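Local atomic coordinates of V-type ATP synthase subunit F (Archaeoglobus fulgidus, PDB entry 2I4R), a protein that probably serves as subunit F of the A-type ATP synthase, the rotary enzyme that makes ATP from ADP using a proton gradient across the membrane. Residues A13-P18 and V57-E62. Residues are numbered along the deposited sequence; the frame is centred on the assembly and turned at random.
Sequences AVVGDP and VIMKQE
Ala13 O is gripped from the other strand by one N-H and one C-H: Ile58 N donates a hydrogen bond of 2.8 Å to Ala13 O, in the plane of the carbonyl, while the CA-H of Val57 also faces the oxygen. Ile58 returns the favour through its own carbonyl, with Val15 N at 3.0 Å from Ile58 O and nearly along its C=O axis. Ile58 thus brackets Val14 with its N-H and C=O, as parallel pairing requires, and segments 13-16 and 57-60 run parallel, 16° apart. On the face that carries Val14 and Ile58, the two side chains lie side by side and point the same way, Val14 CG1 resting 3.9 Å from Ile58 CB. Phe20 of helix 18-26 covers both. The other face carries Ala13, Val15, Val57 and Met59, the last a selenomethionine. Here Val15 crosses Val57 obliquely, methyl tip to methyl tip, CG2 to CG2 at 3.5 Å; Val15 CB meets Met59 CG at 3.6 Å, alongside. Ala44 and Val45 of helix 38-50 pack over this apolar patch. Past the last paired residues the chains diverge, and a salt bridge spans the gap: Lys60, bent at chi2, chi3 and chi4, brings NZ to 2.8 Å from Asp17 OD1, the two side chains crossing at about a right angle. Asp17 holds CG in the crowded position between backbone N and carbonyl carbon (chi1 68°), which suits its N-cap role, OD2 making a weak hydrogen bond to the N of Asp19 at the start of helix 18-26. The lysine charge probably helps keep this carboxylate ionised. Two neighbouring inner strands, 11-16 and 54-60, are joined here in a parallel sheet of order 2-1-3-4 with helices on both faces, the CheY-like alpha/beta fold of subunit F.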
loop_
_atom_site.group_PDB
_atom_site.type_symbol
_atom_site.label_atom_id
_atom_site.label_comp_id
_atom_site.label_asym_id
_atom_site.label_seq_id
_atom_site.Cartn_x
_atom_site.Cartn_y
_atom_site.Cartn_z
ATOM N N ALA B 13 4.144 -10.924 0.361
ATOM C CA ALA B 13 5.478 -10.797 -0.198
ATOM C C ALA B 13 5.795 -9.322 -0.261
ATOM O O ALA B 13 4.889 -8.489 -0.366
ATOM C CB ALA B 13 5.536 -11.416 -1.589
ATOM N N VAL B 14 7.079 -9.000 -0.172
ATOM C CA VAL B 14 7.526 -7.617 -0.243
ATOM C C VAL B 14 8.588 -7.556 -1.318
ATOM O O VAL B 14 9.388 -8.495 -1.458
ATOM C CB VAL B 14 8.137 -7.163 1.069
ATOM C CG1 VAL B 14 8.422 -5.684 1.016
ATOM C CG2 VAL B 14 7.196 -7.510 2.201
ATOM N N VAL B 15 8.590 -6.465 -2.081
ATOM C CA VAL B 15 9.552 -6.287 -3.170
ATOM C C VAL B 15 10.202 -4.914 -3.070
ATOM O O VAL B 15 9.509 -3.898 -3.093
ATOM C CB VAL B 15 8.865 -6.390 -4.565
ATOM C CG1 VAL B 15 9.914 -6.562 -5.639
ATOM C CG2 VAL B 15 7.859 -7.540 -4.593
ATOM N N GLY B 16 11.523 -4.874 -2.961
ATOM C CA GLY B 16 12.193 -3.591 -2.870
ATOM C C GLY B 16 13.670 -3.686 -2.559
ATOM O O GLY B 16 14.200 -4.778 -2.338
ATOM N N ASP B 17 14.338 -2.532 -2.545
ATOM C CA ASP B 17 15.771 -2.462 -2.256
ATOM C C ASP B 17 16.023 -2.930 -0.831
ATOM O O ASP B 17 15.130 -2.875 0.011
ATOM C CB ASP B 17 16.286 -1.029 -2.424
ATOM C CG ASP B 17 15.740 -0.079 -1.363
ATOM O OD1 ASP B 17 14.506 0.168 -1.346
ATOM O OD2 ASP B 17 16.549 0.421 -0.546
ATOM N N PRO B 18 17.251 -3.382 -0.537
ATOM C CA PRO B 18 17.621 -3.869 0.802
ATOM C C PRO B 18 17.242 -2.954 1.982
ATOM O O PRO B 18 16.919 -3.441 3.064
ATOM C CB PRO B 18 19.129 -4.090 0.678
ATOM C CG PRO B 18 19.530 -3.067 -0.373
ATOM C CD PRO B 18 18.443 -3.251 -1.391
ATOM N N VAL B 57 1.268 -8.275 -1.919
ATOM C CA VAL B 57 2.657 -7.920 -2.163
ATOM C C VAL B 57 2.842 -6.420 -1.999
ATOM O O VAL B 57 2.173 -5.627 -2.650
ATOM C CB VAL B 57 3.136 -8.394 -3.577
ATOM C CG1 VAL B 57 2.012 -8.279 -4.566
ATOM C CG2 VAL B 57 4.356 -7.579 -4.043
ATOM N N ILE B 58 3.739 -6.053 -1.089
ATOM C CA ILE B 58 4.065 -4.655 -0.801
ATOM C C ILE B 58 5.107 -4.164 -1.802
ATOM O O ILE B 58 6.051 -4.887 -2.122
ATOM C CB ILE B 58 4.702 -4.480 0.602
ATOM C CG1 ILE B 58 3.890 -5.215 1.669
ATOM C CG2 ILE B 58 4.810 -3.003 0.928
ATOM C CD1 ILE B 58 2.570 -4.576 1.978
HETATM N N MSE B 59 4.959 -2.935 -2.278
HETATM C CA MSE B 59 5.919 -2.393 -3.228
HETATM C C MSE B 59 5.974 -0.880 -3.237
HETATM O O MSE B 59 5.045 -0.206 -2.800
HETATM C CB MSE B 59 5.578 -2.830 -4.642
HETATM C CG MSE B 59 6.185 -4.126 -5.112
HETATM SE SE MSE B 59 6.327 -4.003 -7.038
HETATM C CE MSE B 59 4.454 -3.724 -7.478
ATOM N N LYS B 60 7.074 -0.352 -3.760
ATOM C CA LYS B 60 7.238 1.080 -3.876
ATOM C C LYS B 60 6.283 1.506 -4.984
ATOM O O LYS B 60 6.164 0.836 -6.007
ATOM C CB LYS B 60 8.678 1.412 -4.256
ATOM C CG LYS B 60 9.680 1.161 -3.145
ATOM C CD LYS B 60 10.104 2.468 -2.466
ATOM C CE LYS B 60 11.506 2.886 -2.895
ATOM N NZ LYS B 60 12.535 1.856 -2.524
ATOM N N GLN B 61 5.594 2.618 -4.774
ATOM C CA GLN B 61 4.638 3.108 -5.753
ATOM C C GLN B 61 5.370 3.466 -7.032
ATOM O O GLN B 61 4.774 3.586 -8.100
ATOM C CB GLN B 61 3.921 4.332 -5.190
ATOM C CG GLN B 61 2.549 4.591 -5.780
ATOM C CD GLN B 61 1.713 5.513 -4.898
ATOM O OE1 GLN B 61 2.089 6.664 -4.644
ATOM N NE2 GLN B 61 0.578 5.007 -4.418
ATOM N N GLU B 62 6.680 3.618 -6.910
ATOM C CA GLU B 62 7.534 3.986 -8.029
ATOM C C GLU B 62 8.066 2.785 -8.781
ATOM O O GLU B 62 9.144 2.854 -9.363
ATOM C CB GLU B 62 8.716 4.797 -7.511
ATOM C CG GLU B 62 9.461 4.069 -6.414
ATOM C CD GLU B 62 10.630 4.846 -5.880
ATOM O OE1 GLU B 62 11.632 4.981 -6.617
ATOM O OE2 GLU B 62 10.544 5.321 -4.725
#